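Local coordinates for exonuclease (Laribacter hongkongensis, PDB 3SYY), which digests double-stranded DNA with strict 5'-to-3' polarity, probably as a metal-dependent alkaline exonuclease of the PDDEXK nuclease clan, at residues T108-K114 with R147-V153; E81-G87 with S100-G106. All blocks are in the same frame, centred on the assembly; numbering follows the deposited sequence.

Contact 1 of 2, residues T108-K114 with R147-V153; sequences TGLIEIK and RQWCDFV. With MG (magnesium ion), chain B.
Gly109 sits squarely on the indole of Trp149: its CA lies 3.3 Å from the centroid of the six-membered ring, 7° off the normal, a CH-pi contact with no room for a CB. The Trp149 rotamer (chi1 p, chi2 -96°) lays the ring under the start of strand 109-114, which runs parallel to strand 149-153, their axes 4.4 Å apart at closest and at 24°. Ile111 pairs with Asp151, Glu112 with Phe152 and Ile113 with Val153. Asp151 N donates a hydrogen bond to Leu110 O (2.9 Å), Glu112 N to Asp151 O (3.1 Å), Val153 N to Glu112 O (2.9 Å) and Lys114 N to Val153 O (2.8 Å); Gln148 N to Thr108 O (2.9 Å) closes the loop end. On one face Ile111 CD1 meets Val153 CG2 at 3.6 Å, and helix 59-79 covers Ile111, Ile113 and Val153. On the other, where helix 132-145 packs, Leu110 CB reaches Cys150 SG (3.7 Å) and Lys114 CG nears Phe152 CE2 (3.6 Å). Glu112 (chi1 t, chi2 p) turns its carboxylate away from Phe152: OE2 binds Mg at 2.3 Å and Lys114 NZ at 2.7 Å in a salt bridge, while Ile113 O binds Mg at 2.4 Å. Two waters and Asp102 add further ligands. Glu112-Ile113-Lys114 is the E-X-K half of the PDDEXK nuclease signature, carried on a central strand of the sheet.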
ATOM      1  N   THR A 108     -18.563 -37.060   8.353  1.00 39.52           N
ATOM      2  CA  THR A 108     -17.139 -37.017   8.673  1.00 39.09           C
ATOM      3  C   THR A 108     -16.307 -35.982   7.891  1.00 37.00           C
ATOM      4  O   THR A 108     -15.103 -35.974   8.013  1.00 37.56           O
ATOM      5  CB  THR A 108     -16.502 -38.392   8.482  1.00 38.75           C
ATOM      6  OG1 THR A 108     -16.481 -38.696   7.094  1.00 39.57           O
ATOM      7  CG2 THR A 108     -17.301 -39.499   9.265  1.00 41.48           C
ATOM      8  N   GLY A 109     -16.934 -35.155   7.056  1.00 36.26           N
ATOM      9  CA  GLY A 109     -16.123 -34.265   6.203  1.00 33.34           C
ATOM     10  C   GLY A 109     -16.364 -32.790   6.416  1.00 32.15           C
ATOM     11  O   GLY A 109     -17.152 -32.406   7.263  1.00 30.77           O
ATOM     12  N   LEU A 110     -15.653 -31.955   5.628  1.00 30.81           N
ATOM     13  CA  LEU A 110     -15.718 -30.520   5.785  1.00 29.43           C
ATOM     14  C   LEU A 110     -15.551 -29.943   4.390  1.00 28.46           C
ATOM     15  O   LEU A 110     -15.093 -30.631   3.526  1.00 29.02           O
ATOM     16  CB  LEU A 110     -14.497 -30.069   6.611  1.00 28.89           C
ATOM     17  CG  LEU A 110     -14.448 -30.504   8.090  1.00 28.89           C
ATOM     18  CD1 LEU A 110     -13.123 -30.105   8.699  1.00 34.08           C
ATOM     19  CD2 LEU A 110     -15.543 -29.853   8.824  1.00 27.67           C
ATOM     20  N   ILE A 111     -15.893 -28.669   4.204  1.00 28.13           N
ATOM     21  CA  ILE A 111     -15.522 -27.961   2.973  1.00 28.35           C
ATOM     22  C   ILE A 111     -14.864 -26.636   3.410  1.00 27.99           C
ATOM     23  O   ILE A 111     -15.308 -26.035   4.382  1.00 28.10           O
ATOM     24  CB  ILE A 111     -16.765 -27.716   2.060  1.00 27.66           C
ATOM     25  CG1 ILE A 111     -16.425 -26.864   0.833  1.00 30.79           C
ATOM     26  CG2 ILE A 111     -17.922 -27.141   2.856  1.00 28.71           C
ATOM     27  CD1 ILE A 111     -17.554 -26.780  -0.206  1.00 36.22           C
ATOM     28  N   GLU A 112     -13.799 -26.248   2.722  1.00 27.61           N
ATOM     29  CA  GLU A 112     -13.197 -24.887   2.895  1.00 27.42           C
ATOM     30  C   GLU A 112     -13.193 -24.333   1.467  1.00 26.65           C
ATOM     31  O   GLU A 112     -12.683 -24.995   0.555  1.00 26.69           O
ATOM     32  CB  GLU A 112     -11.750 -24.989   3.398  1.00 26.36           C
ATOM     33  CG  GLU A 112     -10.982 -23.587   3.308  1.00 28.58           C
ATOM     34  CD  GLU A 112     -11.679 -22.504   4.146  1.00 27.80           C
ATOM     35  OE1 GLU A 112     -12.367 -22.868   5.142  1.00 27.75           O
ATOM     36  OE2 GLU A 112     -11.593 -21.255   3.804  1.00 29.68           O
ATOM     37  N   ILE A 113     -13.813 -23.175   1.289  1.00 25.65           N
ATOM     38  CA  ILE A 113     -13.982 -22.536  -0.014  1.00 25.24           C
ATOM     39  C   ILE A 113     -13.059 -21.307  -0.178  1.00 26.06           C
ATOM     40  O   ILE A 113     -13.014 -20.422   0.703  1.00 24.50           O
ATOM     41  CB  ILE A 113     -15.429 -22.060  -0.138  1.00 25.10           C
ATOM     42  CG1 ILE A 113     -16.405 -23.278  -0.151  1.00 25.78           C
ATOM     43  CG2 ILE A 113     -15.642 -21.176  -1.422  1.00 26.23           C
ATOM     44  CD1 ILE A 113     -17.852 -22.857  -0.016  1.00 25.64           C
ATOM     45  N   LYS A 114     -12.365 -21.232  -1.320  1.00 25.76           N
ATOM     46  CA  LYS A 114     -11.697 -19.980  -1.706  1.00 25.36           C
ATOM     47  C   LYS A 114     -12.330 -19.441  -2.987  1.00 25.84           C
ATOM     48  O   LYS A 114     -12.631 -20.223  -3.947  1.00 24.45           O
ATOM     49  CB  LYS A 114     -10.195 -20.213  -1.910  1.00 23.50           C
ATOM     50  CG  LYS A 114      -9.454 -20.917  -0.775  1.00 23.43           C
ATOM     51  CD  LYS A 114      -9.661 -20.248   0.574  1.00 25.53           C
ATOM     52  CE  LYS A 114      -8.812 -20.935   1.688  1.00 27.67           C
ATOM     53  NZ  LYS A 114      -9.180 -20.298   3.045  1.00 29.64           N
ATOM     54  N   ARG A 147     -13.275 -34.023  12.551  1.00 38.03           N
ATOM     55  CA  ARG A 147     -13.555 -34.600  11.226  1.00 35.69           C
ATOM     56  C   ARG A 147     -12.365 -35.233  10.571  1.00 35.44           C
ATOM     57  O   ARG A 147     -11.208 -35.044  10.996  1.00 35.13           O
ATOM     58  CB  ARG A 147     -14.222 -33.593  10.303  1.00 36.02           C
ATOM     59  CG  ARG A 147     -15.491 -33.076  10.892  1.00 34.38           C
ATOM     60  CD  ARG A 147     -16.677 -33.748  10.250  1.00 37.46           C
ATOM     61  NE  ARG A 147     -17.912 -33.400  10.935  1.00 37.61           N
ATOM     62  CZ  ARG A 147     -19.105 -33.390  10.351  1.00 37.47           C
ATOM     63  NH1 ARG A 147     -19.202 -33.636   9.051  1.00 36.13           N
ATOM     64  NH2 ARG A 147     -20.187 -33.099  11.047  1.00 37.79           N
ATOM     65  N   GLN A 148     -12.657 -36.015   9.528  1.00 34.05           N
ATOM     66  CA  GLN A 148     -11.690 -36.936   8.938  1.00 32.65           C
ATOM     67  C   GLN A 148     -11.084 -36.438   7.602  1.00 30.88           C
ATOM     68  O   GLN A 148     -10.005 -36.853   7.214  1.00 30.73           O
ATOM     69  CB  GLN A 148     -12.360 -38.326   8.749  1.00 33.84           C
ATOM     70  CG  GLN A 148     -12.753 -38.992  10.072  1.00 37.09           C
ATOM     71  CD  GLN A 148     -11.572 -39.120  11.057  1.00 40.98           C
ATOM     72  OE1 GLN A 148     -11.652 -38.633  12.175  1.00 44.42           O
ATOM     73  NE2 GLN A 148     -10.474 -39.748  10.626  1.00 41.81           N
ATOM     74  N   TRP A 149     -11.774 -35.532   6.910  1.00 31.56           N
ATOM     75  CA  TRP A 149     -11.205 -34.899   5.686  1.00 30.21           C
ATOM     76  C   TRP A 149     -11.871 -33.565   5.437  1.00 28.43           C
ATOM     77  O   TRP A 149     -12.910 -33.265   5.997  1.00 28.12           O
ATOM     78  CB  TRP A 149     -11.433 -35.793   4.432  1.00 31.21           C
ATOM     79  CG  TRP A 149     -12.861 -36.293   4.306  1.00 33.88           C
ATOM     80  CD1 TRP A 149     -13.361 -37.524   4.741  1.00 35.87           C
ATOM     81  CD2 TRP A 149     -13.974 -35.616   3.696  1.00 36.87           C
ATOM     82  NE1 TRP A 149     -14.699 -37.629   4.436  1.00 34.61           N
ATOM     83  CE2 TRP A 149     -15.096 -36.494   3.773  1.00 35.72           C
ATOM     84  CE3 TRP A 149     -14.119 -34.387   3.023  1.00 36.14           C
ATOM     85  CZ2 TRP A 149     -16.341 -36.148   3.277  1.00 35.46           C
ATOM     86  CZ3 TRP A 149     -15.369 -34.046   2.534  1.00 32.63           C
ATOM     87  CH2 TRP A 149     -16.460 -34.929   2.653  1.00 36.36           C
ATOM     88  N   CYS A 150     -11.300 -32.795   4.516  1.00 28.69           N
ATOM     89  CA  CYS A 150     -11.880 -31.497   4.139  1.00 28.21           C
ATOM     90  C   CYS A 150     -11.653 -31.387   2.641  1.00 27.64           C
ATOM     91  O   CYS A 150     -10.564 -31.611   2.153  1.00 26.34           O
ATOM     92  CB  CYS A 150     -11.147 -30.352   4.822  1.00 28.77           C
ATOM     93  SG  CYS A 150     -11.847 -28.716   4.392  1.00 28.07           S
ATOM     94  N   ASP A 151     -12.722 -31.087   1.927  1.00 27.21           N
ATOM     95  CA  ASP A 151     -12.634 -30.859   0.484  1.00 26.99           C
ATOM     96  C   ASP A 151     -12.300 -29.362   0.309  1.00 26.66           C
ATOM     97  O   ASP A 151     -13.025 -28.496   0.766  1.00 27.29           O
ATOM     98  CB  ASP A 151     -13.997 -31.138  -0.138  1.00 26.69           C
ATOM     99  CG  ASP A 151     -14.151 -32.630  -0.573  1.00 28.66           C
ATOM    100  OD1 ASP A 151     -13.117 -33.326  -0.681  1.00 30.84           O
ATOM    101  OD2 ASP A 151     -15.299 -33.082  -0.749  1.00 29.46           O
ATOM    102  N   PHE A 152     -11.191 -29.098  -0.324  1.00 28.04           N
ATOM    103  CA  PHE A 152     -10.780 -27.727  -0.583  1.00 28.17           C
ATOM    104  C   PHE A 152     -11.353 -27.338  -1.938  1.00 27.66           C
ATOM    105  O   PHE A 152     -11.099 -28.025  -2.919  1.00 27.86           O
ATOM    106  CB  PHE A 152      -9.274 -27.722  -0.667  1.00 27.30           C
ATOM    107  CG  PHE A 152      -8.710 -26.386  -1.076  1.00 29.31           C
ATOM    108  CD1 PHE A 152      -8.399 -26.123  -2.416  1.00 27.59           C
ATOM    109  CD2 PHE A 152      -8.493 -25.396  -0.121  1.00 29.64           C
ATOM    110  CE1 PHE A 152      -7.844 -24.864  -2.801  1.00 32.63           C
ATOM    111  CE2 PHE A 152      -7.926 -24.146  -0.488  1.00 29.48           C
ATOM    112  CZ  PHE A 152      -7.644 -23.867  -1.845  1.00 26.51           C
ATOM    113  N   VAL A 153     -12.185 -26.310  -1.985  1.00 26.40           N
ATOM    114  CA  VAL A 153     -12.808 -25.873  -3.243  1.00 25.93           C
ATOM    115  C   VAL A 153     -12.214 -24.503  -3.574  1.00 27.10           C
ATOM    116  O   VAL A 153     -12.170 -23.634  -2.684  1.00 26.50           O
ATOM    117  CB  VAL A 153     -14.322 -25.713  -3.052  1.00 26.74           C
ATOM    118  CG1 VAL A 153     -15.009 -25.071  -4.324  1.00 26.84           C
ATOM    119  CG2 VAL A 153     -14.966 -27.122  -2.750  1.00 26.90           C
TER
HETATM  120 MG    MG B 400     -13.214 -19.797   3.041  1.00 29.54          MG
HETATM  121  O   HOH W   1     -11.585 -18.110   2.951  1.00 38.75           O
HETATM  122  O   HOH W   2     -14.824 -18.536   4.016  1.00 39.74           O

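Contact 2 of 2, residues E81-G87 with S100-G106. With MG (magnesium ion), chain B.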
ATOM      1  N   GLU A  81     -23.254 -33.938  -2.048  1.00 36.97           N
ATOM      2  CA  GLU A  81     -23.054 -34.094  -0.588  1.00 37.52           C
ATOM      3  C   GLU A  81     -24.056 -33.269   0.211  1.00 38.52           C
ATOM      4  O   GLU A  81     -24.534 -32.229  -0.261  1.00 38.84           O
ATOM      5  CB  GLU A  81     -21.627 -33.724  -0.177  1.00 37.93           C
ATOM      6  CG  GLU A  81     -20.558 -34.571  -0.770  1.00 38.50           C
ATOM      7  CD  GLU A  81     -20.174 -35.803   0.101  1.00 39.53           C
ATOM      8  OE1 GLU A  81     -20.822 -36.087   1.117  1.00 37.64           O
ATOM      9  OE2 GLU A  81     -19.198 -36.486  -0.257  1.00 44.72           O
ATOM     10  N   ILE A  82     -24.397 -33.735   1.411  1.00 38.42           N
ATOM     11  CA  ILE A  82     -25.216 -32.949   2.334  1.00 39.69           C
ATOM     12  C   ILE A  82     -24.298 -31.949   3.076  1.00 38.78           C
ATOM     13  O   ILE A  82     -23.401 -32.351   3.826  1.00 40.36           O
ATOM     14  CB  ILE A  82     -25.920 -33.868   3.379  1.00 39.82           C
ATOM     15  CG1 ILE A  82     -26.661 -33.067   4.460  1.00 40.35           C
ATOM     16  CG2 ILE A  82     -24.913 -34.759   4.080  1.00 43.61           C
ATOM     17  CD1 ILE A  82     -28.179 -33.106   4.355  1.00 42.65           C
ATOM     18  N   VAL A  83     -24.554 -30.663   2.906  1.00 38.82           N
ATOM     19  CA  VAL A  83     -23.687 -29.638   3.522  1.00 38.15           C
ATOM     20  C   VAL A  83     -24.460 -28.861   4.541  1.00 38.78           C
ATOM     21  O   VAL A  83     -25.528 -28.362   4.239  1.00 38.64           O
ATOM     22  CB  VAL A  83     -23.084 -28.684   2.446  1.00 37.56           C
ATOM     23  CG1 VAL A  83     -22.157 -27.618   3.088  1.00 36.64           C
ATOM     24  CG2 VAL A  83     -22.292 -29.474   1.420  1.00 37.01           C
ATOM     25  N   THR A  84     -23.933 -28.743   5.764  1.00 39.83           N
ATOM     26  CA  THR A  84     -24.585 -27.906   6.774  1.00 40.93           C
ATOM     27  C   THR A  84     -23.668 -26.738   7.144  1.00 41.11           C
ATOM     28  O   THR A  84     -22.488 -26.925   7.329  1.00 40.48           O
ATOM     29  CB  THR A  84     -24.823 -28.700   8.051  1.00 40.73           C
ATOM     30  OG1 THR A  84     -25.262 -30.004   7.686  1.00 44.64           O
ATOM     31  CG2 THR A  84     -25.870 -28.018   8.925  1.00 44.21           C
ATOM     32  N   GLU A  85     -24.220 -25.553   7.288  1.00 42.16           N
ATOM     33  CA  GLU A  85     -23.406 -24.464   7.765  1.00 43.67           C
ATOM     34  C   GLU A  85     -23.184 -24.504   9.276  1.00 43.84           C
ATOM     35  O   GLU A  85     -23.955 -25.121  10.031  1.00 43.71           O
ATOM     36  CB  GLU A  85     -23.899 -23.144   7.211  1.00 44.84           C
ATOM     37  CG  GLU A  85     -23.546 -23.096   5.684  1.00 48.39           C
ATOM     38  CD  GLU A  85     -23.571 -21.703   5.097  1.00 52.53           C
ATOM     39  OE1 GLU A  85     -24.535 -21.392   4.370  1.00 55.39           O
ATOM     40  OE2 GLU A  85     -22.638 -20.918   5.371  1.00 54.52           O
ATOM     41  N   VAL A  86     -22.065 -23.925   9.691  1.00 42.90           N
ATOM     42  CA  VAL A  86     -21.618 -23.989  11.064  1.00 42.94           C
ATOM     43  C   VAL A  86     -20.889 -22.668  11.349  1.00 41.97           C
ATOM     44  O   VAL A  86     -20.438 -21.988  10.424  1.00 39.85           O
ATOM     45  CB  VAL A  86     -20.767 -25.282  11.303  1.00 43.52           C
ATOM     46  CG1 VAL A  86     -19.362 -25.172  10.775  1.00 45.10           C
ATOM     47  CG2 VAL A  86     -20.759 -25.710  12.757  1.00 47.05           C
ATOM     48  N   GLY A  87     -20.824 -22.278  12.615  1.00 41.24           N
ATOM     49  CA  GLY A  87     -20.142 -21.047  12.985  1.00 40.25           C
ATOM     50  C   GLY A  87     -18.779 -21.432  13.505  1.00 40.31           C
ATOM     51  O   GLY A  87     -18.112 -22.307  12.959  1.00 40.76           O
ATOM     52  N   SER A 100     -13.495 -22.165  11.819  1.00 32.68           N
ATOM     53  CA  SER A 100     -14.741 -21.856  11.209  1.00 34.99           C
ATOM     54  C   SER A 100     -14.774 -22.465   9.787  1.00 34.46           C
ATOM     55  O   SER A 100     -14.539 -21.749   8.795  1.00 33.76           O
ATOM     56  CB  SER A 100     -14.897 -20.342  11.161  1.00 36.80           C
ATOM     57  OG  SER A 100     -16.213 -20.025  10.784  1.00 43.50           O
ATOM     58  N   PRO A 101     -15.054 -23.784   9.676  1.00 33.52           N
ATOM     59  CA  PRO A 101     -15.086 -24.315   8.305  1.00 32.57           C
ATOM     60  C   PRO A 101     -16.267 -23.702   7.530  1.00 31.30           C
ATOM     61  O   PRO A 101     -17.202 -23.192   8.138  1.00 30.33           O
ATOM     62  CB  PRO A 101     -15.200 -25.843   8.490  1.00 34.08           C
ATOM     63  CG  PRO A 101     -15.662 -26.064   9.914  1.00 34.01           C
ATOM     64  CD  PRO A 101     -15.318 -24.808  10.715  1.00 34.09           C
ATOM     65  N   ASP A 102     -16.190 -23.706   6.200  1.00 30.19           N
ATOM     66  CA  ASP A 102     -17.273 -23.211   5.370  1.00 29.60           C
ATOM     67  C   ASP A 102     -18.459 -24.207   5.258  1.00 30.14           C
ATOM     68  O   ASP A 102     -19.496 -23.860   4.732  1.00 30.86           O
ATOM     69  CB  ASP A 102     -16.730 -22.846   3.981  1.00 30.08           C
ATOM     70  CG  ASP A 102     -15.809 -21.615   4.031  1.00 29.72           C
ATOM     71  OD1 ASP A 102     -16.052 -20.765   4.899  1.00 29.20           O
ATOM     72  OD2 ASP A 102     -14.844 -21.542   3.280  1.00 27.73           O
ATOM     73  N   GLY A 103     -18.307 -25.415   5.770  1.00 30.41           N
ATOM     74  CA  GLY A 103     -19.481 -26.312   5.879  1.00 31.40           C
ATOM     75  C   GLY A 103     -19.099 -27.635   6.504  1.00 31.30           C
ATOM     76  O   GLY A 103     -17.967 -28.069   6.389  1.00 31.98           O
ATOM     77  N   LEU A 104     -20.046 -28.258   7.196  1.00 33.09           N
ATOM     78  CA  LEU A 104     -19.909 -29.693   7.558  1.00 33.85           C
ATOM     79  C   LEU A 104     -20.461 -30.529   6.417  1.00 33.38           C
ATOM     80  O   LEU A 104     -21.574 -30.278   5.934  1.00 34.37           O
ATOM     81  CB  LEU A 104     -20.722 -29.998   8.809  1.00 34.18           C
ATOM     82  CG  LEU A 104     -20.427 -29.207  10.104  1.00 36.66           C
ATOM     83  CD1 LEU A 104     -21.095 -29.901  11.308  1.00 36.99           C
ATOM     84  CD2 LEU A 104     -18.937 -29.025  10.348  1.00 36.11           C
ATOM     85  N   VAL A 105     -19.689 -31.502   5.988  1.00 33.78           N
ATOM     86  CA  VAL A 105     -20.084 -32.336   4.842  1.00 35.59           C
ATOM     87  C   VAL A 105     -20.309 -33.751   5.367  1.00 36.79           C
ATOM     88  O   VAL A 105     -19.392 -34.375   5.899  1.00 36.61           O
ATOM     89  CB  VAL A 105     -19.018 -32.394   3.750  1.00 34.13           C
ATOM     90  CG1 VAL A 105     -19.550 -33.138   2.520  1.00 34.40           C
ATOM     91  CG2 VAL A 105     -18.569 -30.972   3.339  1.00 34.17           C
ATOM     92  N   GLY A 106     -21.513 -34.269   5.157  1.00 38.16           N
ATOM     93  CA  GLY A 106     -21.815 -35.625   5.615  1.00 40.03           C
ATOM     94  C   GLY A 106     -21.626 -35.725   7.117  1.00 41.10           C
ATOM     95  O   GLY A 106     -21.884 -34.770   7.851  1.00 41.83           O
TER
HETATM   96 MG    MG B 400     -13.214 -19.797   3.041  1.00 29.54          MG
HETATM   97  O   HOH W   3     -23.603 -32.028   6.981  1.00 52.46           O
HETATM   98  O   HOH W   4     -18.288 -21.067   9.246  1.00 33.22           O
HETATM   99  O   HOH W   5     -20.426 -22.805   7.622  1.00 51.58           O
HETATM  100  O   HOH W   2     -14.824 -18.536   4.016  1.00 39.74           O
HETATM  101  O   HOH W   1     -11.585 -18.110   2.951  1.00 38.75           O
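Residues 81-87 and 100-106 run antiparallel, pairing briefly at strands 83-84 and 103-105. Thr84 and Leu104 form a hydrogen-bonded pair, with Thr84 N to Leu104 O and Leu104 N to Thr84 O both 2.8 Å; Val83 and Val105 follow as a non-hydrogen-bonded pair, CA to CA 4.7 Å, and Gly106 N to Ile82 O (3.0 Å) closes the ladder. Gly106 leaves the strand with a positive phi of 59°, readily adopted without a side chain. At the other end the two segments part and water fills in: water 5 accepts from Val86 N at 2.9 Å, and water 4 lies 2.6 Å from Val86 O, 2.6 Å from Pro101 O and 2.8 Å from Ser100 OG, a hydroxyl that also bonds to Arg12. Val83 and Val105 point to the face covered by helix 59-79, where Glu81 CB packs on Val105 CG1 at 3.5 Å. Gly103 has no room there for a side chain, since a CB would run into Val83 CG1. Val86 CG1 sits 3.9 Å from both Pro101 CG and Leu104 CD2. Asp102 turns its CB away from residues 81-87: OD2 binds Mg at 2.4 Å. Water 2, itself a metal ligand, donates to Asp102 OD1 at 2.7 Å. Ser100 helps bind the other magnesium ion, together with Glu112. Pro101-Asp102 is the P-D half of the PDDEXK motif, leading into an inner strand whose outer neighbour is the short edge strand 83-84.

Overall arrangement
Both segments of contact 2 come earlier in the chain than those of contact 1, yet the centres of the two contacts lie only 8 Å apart in one mixed sheet ordered 83-84, 103-105, 109-114, 149-155, 165-171. The turn after residue 105 joins them directly, strand 103-105 lying antiparallel beside 109-114 with a probable Ile111 N to Gly103 O hydrogen bond of 3.1 Å. From 109-114 the chain then crosses over through helices 118-127 and 132-145 to the parallel strand 149-155. This neighbouring of strands brings Asp102 to Glu112 and Ile113 at one magnesium ion, and Ser100 to Glu112 at another, consistent with the two-metal centre of a lambda-exonuclease-like nuclease.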